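Local coordinates for Can2 (Sulfobacillus thermosulfidooxidans, PDB 7BDV), which is a dual-specificity nuclease of type III CRISPR defence that binds the second messenger cyclic tetra-adenylate through its CARF domains, at residues A[309-313]-A[341-347]; A[249-253]-A[356-361]; A[90-94]-A[105-109]; A[242-246]-A[353-357]. All blocks are in the same frame, centred on the assembly; numbering follows the deposited sequence.

Contact 1. Residues A[309-313]-A[341-347]; sequences IYKID and RCLNNSI
Tyr310 sets its hydroxyl over the middle of the Arg341 guanidinium, with Tyr310 OH 3.6 Å from Arg341 CZ, while NH1 of the arginine lies at the edge of the phenol ring, 3.7 Å from Tyr310 CE1. The two planes are inclined by 56°, so this is not a stack. Arg341 arrives there through a chain that runs extended as far as CD and then bends at chi3 (-62°). Its NH1 is hydrogen-bonded to Asn275 of the second subunit; NE, by contrast, is buried with no polar partner in the model. One residue before the tyrosine, Ile309 covers the neck of the same arginine, CG2 lying 3.8 Å from Arg341 CG, and its CD1 reaches the sulfur of Cys342 at 3.7 Å. The helix carrying Arg341 and Cys342 ends in a Schellman motif: Ser346 adopts a positive phi, Ile347 N bonds back to Cys342 O and Ser346 N to Leu343 O. This turn brings Ile347 against helix 306-320, where its CD1 rests on Ile312 CG2 at 3.5 Å and more loosely on Ile309 CG2; Ile312 and Ile347 also both pack on Ser326 and Phe328 of strand 325-329. Asp313 lays its carboxylate over the Asn345 amide, the planes 29° apart. ND2 of Asn345 is 3.4 Å from Asp313 OD2, but the angle is too poor for a hydrogen bond; the carboxylate is instead held by the second subunit, through a salt bridge from OD1 to Arg318 and a hydrogen bond between OD2 and Ser314 of that chain.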
# COMPACT_ATOMS: atom_id res chain seq x y z
N ILE A 309 9.82 -4.93 6.20
CA ILE A 309 9.53 -4.04 5.04
C ILE A 309 8.05 -4.17 4.63
O ILE A 309 7.42 -3.13 4.35
CB ILE A 309 10.48 -4.31 3.87
CG1 ILE A 309 11.93 -4.00 4.26
CG2 ILE A 309 10.03 -3.53 2.65
CD1 ILE A 309 12.97 -4.59 3.30
N TYR A 310 7.51 -5.38 4.58
CA TYR A 310 6.11 -5.67 4.19
C TYR A 310 5.16 -5.03 5.22
O TYR A 310 4.14 -4.48 4.84
CB TYR A 310 5.81 -7.16 4.14
CG TYR A 310 6.46 -7.94 3.02
CD1 TYR A 310 6.47 -7.48 1.72
CD2 TYR A 310 7.03 -9.17 3.28
CE1 TYR A 310 7.02 -8.23 0.70
CE2 TYR A 310 7.60 -9.93 2.27
CZ TYR A 310 7.63 -9.44 0.98
OH TYR A 310 8.21 -10.16 -0.02
N LYS A 311 5.50 -5.14 6.49
CA LYS A 311 4.68 -4.55 7.58
C LYS A 311 4.68 -3.02 7.42
O LYS A 311 3.58 -2.44 7.37
CB LYS A 311 5.19 -5.02 8.94
CG LYS A 311 4.39 -4.52 10.13
CD LYS A 311 5.19 -4.36 11.41
CE LYS A 311 4.31 -4.46 12.64
NZ LYS A 311 4.05 -5.87 13.01
N ILE A 312 5.86 -2.40 7.26
CA ILE A 312 6.00 -0.92 7.06
C ILE A 312 5.10 -0.50 5.89
O ILE A 312 4.30 0.48 6.03
CB ILE A 312 7.47 -0.51 6.79
CG1 ILE A 312 8.40 -0.66 8.00
CG2 ILE A 312 7.54 0.90 6.27
CD1 ILE A 312 9.88 -0.46 7.64
N ASP A 313 5.24 -1.20 4.75
CA ASP A 313 4.47 -0.87 3.53
C ASP A 313 2.97 -0.96 3.83
O ASP A 313 2.26 -0.02 3.51
CB ASP A 313 4.87 -1.79 2.38
CG ASP A 313 4.28 -1.35 1.05
OD1 ASP A 313 4.17 -0.14 0.85
OD2 ASP A 313 3.94 -2.23 0.23
N ARG A 341 13.78 -3.48 -2.33
CA ARG A 341 12.33 -3.58 -2.02
C ARG A 341 11.87 -2.25 -1.41
O ARG A 341 10.78 -1.74 -1.81
CB ARG A 341 12.01 -4.78 -1.12
CG ARG A 341 10.50 -4.93 -0.88
CD ARG A 341 10.12 -6.30 -0.36
NE ARG A 341 10.45 -7.38 -1.29
CZ ARG A 341 9.68 -7.82 -2.28
NH1 ARG A 341 8.49 -7.29 -2.53
NH2 ARG A 341 10.12 -8.81 -3.04
N CYS A 342 12.66 -1.68 -0.50
CA CYS A 342 12.38 -0.36 0.10
C CYS A 342 12.23 0.70 -1.00
O CYS A 342 11.21 1.44 -0.97
CB CYS A 342 13.47 0.03 1.08
SG CYS A 342 13.37 -0.93 2.60
N LEU A 343 13.18 0.79 -1.93
CA LEU A 343 13.11 1.75 -3.07
C LEU A 343 11.81 1.51 -3.84
O LEU A 343 11.08 2.47 -4.10
CB LEU A 343 14.33 1.60 -3.98
CG LEU A 343 14.33 2.50 -5.22
CD1 LEU A 343 14.40 3.96 -4.81
CD2 LEU A 343 15.48 2.13 -6.17
N ASN A 344 11.53 0.25 -4.19
CA ASN A 344 10.31 -0.14 -4.93
C ASN A 344 9.04 0.30 -4.18
O ASN A 344 8.05 0.63 -4.84
CB ASN A 344 10.30 -1.65 -5.16
CG ASN A 344 9.21 -2.06 -6.13
OD1 ASN A 344 9.26 -1.67 -7.29
ND2 ASN A 344 8.22 -2.80 -5.65
N ASN A 345 9.06 0.31 -2.85
CA ASN A 345 7.86 0.54 -2.00
C ASN A 345 7.80 2.00 -1.50
O ASN A 345 6.96 2.28 -0.63
CB ASN A 345 7.84 -0.43 -0.82
CG ASN A 345 7.47 -1.85 -1.23
OD1 ASN A 345 7.41 -2.17 -2.42
ND2 ASN A 345 7.23 -2.69 -0.25
N SER A 346 8.69 2.86 -2.01
CA SER A 346 8.86 4.28 -1.63
C SER A 346 9.18 4.41 -0.13
O SER A 346 8.74 5.40 0.49
CB SER A 346 7.64 5.11 -1.99
OG SER A 346 7.47 5.18 -3.40
N ILE A 347 9.92 3.46 0.44
CA ILE A 347 10.40 3.52 1.85
C ILE A 347 11.85 4.01 1.83
O ILE A 347 12.69 3.31 1.25
CB ILE A 347 10.26 2.15 2.52
CG1 ILE A 347 8.80 1.68 2.52
CG2 ILE A 347 10.87 2.13 3.90
CD1 ILE A 347 8.61 0.27 2.98

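Contact 2. Residues A[249-253]-A[356-361]; sequences LLRQI and LHHQLI
Leu249 and Leu356 make one of the tightest apolar contacts between these two helix segments, CD1 of the former lying 3.5 Å from CD2 of the latter and also touching its CB and CG. Further aliphatic contacts gather on Leu360. Its CD1 meets Leu249 CB at 4.0 Å and Leu250 CD2 at 3.9 Å, while its CB supports Ile253 CD1. Leu250 and Leu360 cross at about a right angle, as do Ile253 and Leu360. Ile361, in contrast, runs past Ile253 in the opposite direction, and its CD1 comes to 3.7 Å from Ile253 CG1.

A second kind of contact is aliphatic against heteroaromatic: Ile253 CG1 approaches the His357 imidazole obliquely, 3.5 Å from NE2. A fully trans chi1 (180°) brings the ring alongside Ile253 at the partly exposed margin of the interface. No hydrogen bond links the segments; they are joined by van der Waals packing of side chains.

The axes of the two short segments are 10.6 Å apart at closest approach and cross at -57°. Within the endonuclease domain, the pair brings helix 356-365 at the C-terminal end of the chain against the C-terminal end of helix 231-254. Leu250 and Leu360 both extend the apolar layer onto Ile290 of strand 286-291, and Leu250 also packs on Val279 and Phe281 of strand 279-283.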
# COMPACT_ATOMS: atom_id res chain seq x y z
N LEU A 249 18.22 12.60 17.09
CA LEU A 249 18.48 13.33 15.81
C LEU A 249 17.23 14.18 15.47
O LEU A 249 17.37 15.33 14.98
CB LEU A 249 18.79 12.35 14.67
CG LEU A 249 20.14 11.63 14.75
CD1 LEU A 249 20.42 10.80 13.49
CD2 LEU A 249 21.28 12.61 14.87
N LEU A 250 16.02 13.67 15.70
CA LEU A 250 14.78 14.40 15.34
C LEU A 250 14.58 15.60 16.30
O LEU A 250 14.10 16.64 15.82
CB LEU A 250 13.59 13.45 15.31
CG LEU A 250 13.68 12.43 14.18
CD1 LEU A 250 12.67 11.33 14.35
CD2 LEU A 250 13.53 13.09 12.81
N ARG A 251 15.00 15.49 17.55
CA ARG A 251 14.99 16.64 18.51
C ARG A 251 16.00 17.70 18.04
O ARG A 251 15.65 18.88 18.05
CB ARG A 251 15.34 16.16 19.91
CG ARG A 251 14.25 15.30 20.55
CD ARG A 251 14.49 15.17 22.04
NE ARG A 251 14.38 16.45 22.73
N GLN A 252 17.21 17.32 17.61
CA GLN A 252 18.18 18.28 17.04
C GLN A 252 17.54 18.98 15.84
O GLN A 252 17.53 20.27 15.83
CB GLN A 252 19.49 17.61 16.57
CG GLN A 252 20.36 17.08 17.68
CD GLN A 252 21.63 16.49 17.10
OE1 GLN A 252 22.23 17.06 16.17
NE2 GLN A 252 22.01 15.34 17.60
N ILE A 253 17.05 18.20 14.86
CA ILE A 253 16.45 18.76 13.62
C ILE A 253 15.28 19.70 13.97
O ILE A 253 15.16 20.77 13.32
CB ILE A 253 16.00 17.63 12.69
CG1 ILE A 253 17.18 16.87 12.07
CG2 ILE A 253 15.06 18.18 11.64
CD1 ILE A 253 16.76 15.56 11.50
N LEU A 356 22.65 9.26 8.93
CA LEU A 356 21.19 9.31 9.20
C LEU A 356 20.71 10.77 9.23
O LEU A 356 19.67 11.06 8.61
CB LEU A 356 20.87 8.59 10.51
CG LEU A 356 19.38 8.45 10.83
CD1 LEU A 356 18.63 7.69 9.73
CD2 LEU A 356 19.19 7.78 12.15
N HIS A 357 21.45 11.66 9.88
CA HIS A 357 21.00 13.08 10.04
C HIS A 357 20.76 13.64 8.66
O HIS A 357 19.68 14.16 8.39
CB HIS A 357 22.02 13.95 10.79
CG HIS A 357 21.54 15.37 10.94
ND1 HIS A 357 21.76 16.33 9.94
CD2 HIS A 357 20.76 15.97 11.88
CE1 HIS A 357 21.22 17.47 10.31
NE2 HIS A 357 20.59 17.28 11.49
N HIS A 358 21.74 13.50 7.77
CA HIS A 358 21.65 14.01 6.39
C HIS A 358 20.47 13.38 5.65
O HIS A 358 19.76 14.12 4.89
CB HIS A 358 22.98 13.77 5.66
CG HIS A 358 22.92 14.27 4.28
ND1 HIS A 358 22.73 13.43 3.21
CD2 HIS A 358 23.01 15.54 3.80
CE1 HIS A 358 22.72 14.15 2.10
NE2 HIS A 358 22.91 15.47 2.43
N GLN A 359 20.27 12.07 5.82
CA GLN A 359 19.18 11.31 5.16
C GLN A 359 17.81 11.76 5.71
O GLN A 359 16.89 11.87 4.95
CB GLN A 359 19.42 9.81 5.34
CG GLN A 359 20.60 9.33 4.52
CD GLN A 359 20.74 7.84 4.52
OE1 GLN A 359 21.06 7.22 5.53
NE2 GLN A 359 20.55 7.26 3.34
N LEU A 360 17.71 12.02 7.01
CA LEU A 360 16.44 12.49 7.61
C LEU A 360 16.07 13.84 6.99
O LEU A 360 14.89 14.01 6.61
CB LEU A 360 16.62 12.58 9.13
CG LEU A 360 16.52 11.26 9.88
CD1 LEU A 360 16.80 11.47 11.36
CD2 LEU A 360 15.14 10.68 9.74
N ILE A 361 17.04 14.75 6.84
CA ILE A 361 16.82 16.11 6.25
C ILE A 361 16.38 15.94 4.79
O ILE A 361 15.35 16.58 4.38
CB ILE A 361 18.05 17.01 6.42
CG1 ILE A 361 18.33 17.32 7.90
CG2 ILE A 361 17.93 18.28 5.60
CD1 ILE A 361 17.26 18.14 8.59

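Contact 3. Residues A[90-94]-A[105-109]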
# COMPACT_ATOMS: atom_id res chain seq x y z
N ALA A 90 -21.07 30.32 -2.55
CA ALA A 90 -20.40 29.04 -2.27
C ALA A 90 -18.97 29.11 -2.84
O ALA A 90 -18.78 29.79 -3.84
CB ALA A 90 -21.21 27.94 -2.88
N ILE A 91 -18.02 28.41 -2.22
CA ILE A 91 -16.65 28.14 -2.78
C ILE A 91 -16.49 26.61 -2.89
O ILE A 91 -16.97 25.91 -1.99
CB ILE A 91 -15.56 28.81 -1.91
CG1 ILE A 91 -14.14 28.35 -2.25
CG2 ILE A 91 -15.85 28.58 -0.44
CD1 ILE A 91 -13.09 29.21 -1.62
N LEU A 92 -15.88 26.14 -3.97
CA LEU A 92 -15.70 24.69 -4.26
C LEU A 92 -14.24 24.32 -3.99
O LEU A 92 -13.34 24.98 -4.52
CB LEU A 92 -16.07 24.38 -5.71
CG LEU A 92 -15.82 22.94 -6.15
CD1 LEU A 92 -16.79 22.01 -5.48
CD2 LEU A 92 -15.93 22.80 -7.66
N ASN A 93 -14.05 23.28 -3.18
CA ASN A 93 -12.82 22.47 -3.09
C ASN A 93 -12.98 21.29 -4.05
O ASN A 93 -13.75 20.42 -3.76
CB ASN A 93 -12.52 22.06 -1.66
CG ASN A 93 -11.15 21.41 -1.53
OD1 ASN A 93 -10.57 20.92 -2.51
ND2 ASN A 93 -10.64 21.40 -0.32
N VAL A 94 -12.27 21.32 -5.19
CA VAL A 94 -12.45 20.36 -6.31
C VAL A 94 -11.41 19.22 -6.18
O VAL A 94 -11.28 18.41 -7.12
CB VAL A 94 -12.35 21.12 -7.65
CG1 VAL A 94 -10.92 21.56 -7.97
CG2 VAL A 94 -12.94 20.36 -8.84
N ALA A 105 -18.91 19.48 -10.92
CA ALA A 105 -18.95 20.57 -9.92
C ALA A 105 -18.13 21.74 -10.45
O ALA A 105 -18.60 22.87 -10.41
CB ALA A 105 -18.46 20.06 -8.59
N PHE A 106 -16.92 21.49 -10.95
CA PHE A 106 -16.09 22.53 -11.59
C PHE A 106 -16.92 23.30 -12.62
O PHE A 106 -16.97 24.55 -12.55
CB PHE A 106 -14.85 21.92 -12.23
CG PHE A 106 -13.86 22.94 -12.71
CD1 PHE A 106 -12.95 23.52 -11.84
CD2 PHE A 106 -13.82 23.29 -14.04
CE1 PHE A 106 -12.01 24.42 -12.30
CE2 PHE A 106 -12.86 24.17 -14.51
CZ PHE A 106 -11.97 24.75 -13.63
N ASP A 107 -17.54 22.58 -13.55
CA ASP A 107 -18.34 23.15 -14.66
C ASP A 107 -19.37 24.18 -14.15
O ASP A 107 -19.44 25.27 -14.72
CB ASP A 107 -19.03 22.05 -15.47
CG ASP A 107 -19.78 22.60 -16.67
OD1 ASP A 107 -19.13 22.90 -17.69
OD2 ASP A 107 -21.03 22.76 -16.56
N ARG A 108 -20.15 23.83 -13.13
CA ARG A 108 -21.26 24.69 -12.62
C ARG A 108 -20.69 25.85 -11.80
O ARG A 108 -21.26 26.95 -11.87
CB ARG A 108 -22.24 23.89 -11.77
CG ARG A 108 -22.89 22.71 -12.48
CD ARG A 108 -23.20 22.98 -13.94
NE ARG A 108 -24.11 24.10 -14.09
CZ ARG A 108 -24.26 24.83 -15.19
NH1 ARG A 108 -23.54 24.59 -16.27
NH2 ARG A 108 -25.14 25.82 -15.19
N PHE A 109 -19.61 25.63 -11.05
CA PHE A 109 -18.95 26.67 -10.23
C PHE A 109 -18.24 27.67 -11.16
O PHE A 109 -18.28 28.87 -10.88
CB PHE A 109 -18.06 26.05 -9.16
CG PHE A 109 -18.80 25.71 -7.90
CD1 PHE A 109 -19.59 24.59 -7.83
CD2 PHE A 109 -18.67 26.50 -6.78
CE1 PHE A 109 -20.27 24.26 -6.66
CE2 PHE A 109 -19.35 26.20 -5.61
CZ PHE A 109 -20.13 25.07 -5.55
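Leu92 projects from the strand as the main bump, and the helix receives it between Ala105 and Phe109. Its CB sits over one face of the Phe109 ring in a CH-pi contact, 3.7 Å from the centroid and 17° off the ring normal. Beyond CB, a chi1 of 175° directs the branch toward the helix. Leu92 CD2 lies 3.8 Å from Ala105 CB and 3.7 Å from Phe106 N, the floor of the hollow being made by the Ala105 methyl and the backbone between Ala105 and Phe106.

Phe109 is the reciprocal bump. With one ring face given to Leu92, it also receives Ala90 CB, which fits obliquely 3.7 Å from Phe109 CE2. Farther along, Val94 packs more loosely and obliquely beside Phe106, its CG2 4.2 Å from Phe106 CB; Leu103 of the second subunit packs on both.

Strand and helix run nearly antiparallel, at 150°, as expected for the first half of a beta-alpha-beta unit, here within the Rossmann-like CARF domain. Strand 116-120 completes the unit and contributes Ile116 to the packing of Val94, Phe106 and Phe109. Val15 of strand 13-17 touches both Leu92 and Phe109, while helix 73-86 covers Ala105 and Phe109 through Cys80 and Leu84.

Contact 4. Residues A[242-246]-A[353-357]; sequences FEHYV and PSQLH
Phe242 begins the contact, its ring meeting Pro353 obliquely, with Phe242 CE1 3.9 Å from CG of the proline; the two side chains cross at about a right angle. The same ring touches Leu356 CD2 more loosely through CZ. One turn of the helix later, Tyr245 extends toward Pro353. Its CG is anti to the backbone N (chi1 176°), directing the phenol to the proline, whose carbonyl oxygen lies at the ring edge near its plane. A water joins the two: it stands 2.8 Å from Tyr245 OH, donates a hydrogen bond to Pro353 O over a very short distance, and weakly accepts one from His357 N. Val246 follows, with CG2 3.7 Å from Leu356 CD2 and also lying over a face of the Phe242 ring, 3.7 Å above its plane. The leucine methyl is therefore shared among Phe242, Tyr245 and Val246. Around the contact, Ala175 of helix 168-176 packs on Tyr245, and Ser178 and Tyr331 pack on Pro353.

The chemistry is split accordingly: an apolar patch of rings and methyls is bordered by a small polar site, where water links the tyrosine hydroxyl to backbone atoms of Pro353 and His357.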
# COMPACT_ATOMS: atom_id res chain seq x y z
N PHE A 242 19.47 2.52 19.78
CA PHE A 242 19.41 3.09 18.41
C PHE A 242 18.08 3.84 18.22
O PHE A 242 18.09 4.85 17.54
CB PHE A 242 19.54 1.99 17.35
CG PHE A 242 19.54 2.54 15.95
CD1 PHE A 242 20.55 3.40 15.55
CD2 PHE A 242 18.49 2.28 15.07
CE1 PHE A 242 20.53 3.93 14.27
CE2 PHE A 242 18.49 2.80 13.79
CZ PHE A 242 19.51 3.64 13.40
N GLU A 243 17.00 3.35 18.80
CA GLU A 243 15.68 4.05 18.80
C GLU A 243 15.87 5.42 19.44
O GLU A 243 15.34 6.35 18.93
CB GLU A 243 14.62 3.23 19.55
CG GLU A 243 14.41 1.83 18.99
CD GLU A 243 13.27 1.03 19.62
OE1 GLU A 243 12.10 1.54 19.59
OE2 GLU A 243 13.54 -0.10 20.15
N HIS A 244 16.61 5.53 20.53
CA HIS A 244 16.86 6.82 21.24
C HIS A 244 17.75 7.68 20.34
O HIS A 244 17.54 8.90 20.24
CB HIS A 244 17.46 6.59 22.61
CG HIS A 244 16.51 6.11 23.65
ND1 HIS A 244 16.51 4.80 24.08
CD2 HIS A 244 15.57 6.76 24.36
CE1 HIS A 244 15.58 4.64 25.00
NE2 HIS A 244 14.99 5.84 25.21
N TYR A 245 18.74 7.08 19.68
CA TYR A 245 19.63 7.85 18.78
C TYR A 245 18.78 8.55 17.71
O TYR A 245 18.93 9.76 17.47
CB TYR A 245 20.73 6.94 18.20
CG TYR A 245 21.60 7.63 17.20
CD1 TYR A 245 22.40 8.71 17.57
CD2 TYR A 245 21.59 7.25 15.87
CE1 TYR A 245 23.15 9.40 16.63
CE2 TYR A 245 22.32 7.93 14.92
CZ TYR A 245 23.16 8.95 15.32
OH TYR A 245 23.85 9.58 14.32
N VAL A 246 17.91 7.80 17.04
CA VAL A 246 17.02 8.31 15.97
C VAL A 246 16.14 9.44 16.54
O VAL A 246 15.99 10.48 15.90
CB VAL A 246 16.18 7.16 15.38
CG1 VAL A 246 15.06 7.68 14.49
CG2 VAL A 246 17.04 6.15 14.63
N PRO A 353 24.34 4.68 10.49
CA PRO A 353 24.03 5.75 11.44
C PRO A 353 24.79 7.08 11.25
O PRO A 353 24.23 8.11 11.56
CB PRO A 353 24.37 5.08 12.76
CG PRO A 353 23.99 3.64 12.50
CD PRO A 353 24.52 3.37 11.11
N SER A 354 26.02 7.03 10.73
CA SER A 354 26.83 8.22 10.35
C SER A 354 26.09 9.11 9.36
O SER A 354 26.30 10.34 9.43
CB SER A 354 28.18 7.82 9.77
OG SER A 354 27.99 7.29 8.47
N GLN A 355 25.27 8.56 8.46
CA GLN A 355 24.58 9.30 7.38
C GLN A 355 23.14 9.68 7.79
O GLN A 355 22.47 10.35 6.98
CB GLN A 355 24.44 8.46 6.12
CG GLN A 355 25.74 7.82 5.66
CD GLN A 355 26.79 8.86 5.42
OE1 GLN A 355 26.67 9.67 4.51
NE2 GLN A 355 27.85 8.83 6.21
N LEU A 356 22.65 9.26 8.93
CA LEU A 356 21.19 9.31 9.20
C LEU A 356 20.71 10.77 9.23
O LEU A 356 19.67 11.06 8.61
CB LEU A 356 20.87 8.59 10.51
CG LEU A 356 19.38 8.45 10.83
CD1 LEU A 356 18.63 7.69 9.73
CD2 LEU A 356 19.19 7.78 12.15
N HIS A 357 21.45 11.66 9.88
CA HIS A 357 21.00 13.08 10.04
C HIS A 357 20.76 13.64 8.66
O HIS A 357 19.68 14.16 8.39
CB HIS A 357 22.02 13.95 10.79
CG HIS A 357 21.54 15.37 10.94
ND1 HIS A 357 21.76 16.33 9.94
CD2 HIS A 357 20.76 15.97 11.88
CE1 HIS A 357 21.22 17.47 10.31
NE2 HIS A 357 20.59 17.28 11.49
O HOH W 1 24.03 10.55 11.70

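All four contacts are largely buried, but their settings differ. Contacts 2 and 4 join the same two helices, 231-254 and 356-365, and share Leu356 and His357, their centres about 8 Å apart; contact 2 is aliphatic apart from one imidazole, whereas contact 4 has a phenyl ring, a phenol ring and a water bridge. Contact 1 belongs to the same endonuclease domain but abuts the second subunit, where Asp313 and NH1 of Arg341 find bonding partners. Contact 3 stands apart in the CARF domain, its centre about 37 Å from that of contact 1 and its nearest atom about 6 Å from the bound nucleic acid; it too touches the second subunit, but through apolar packing.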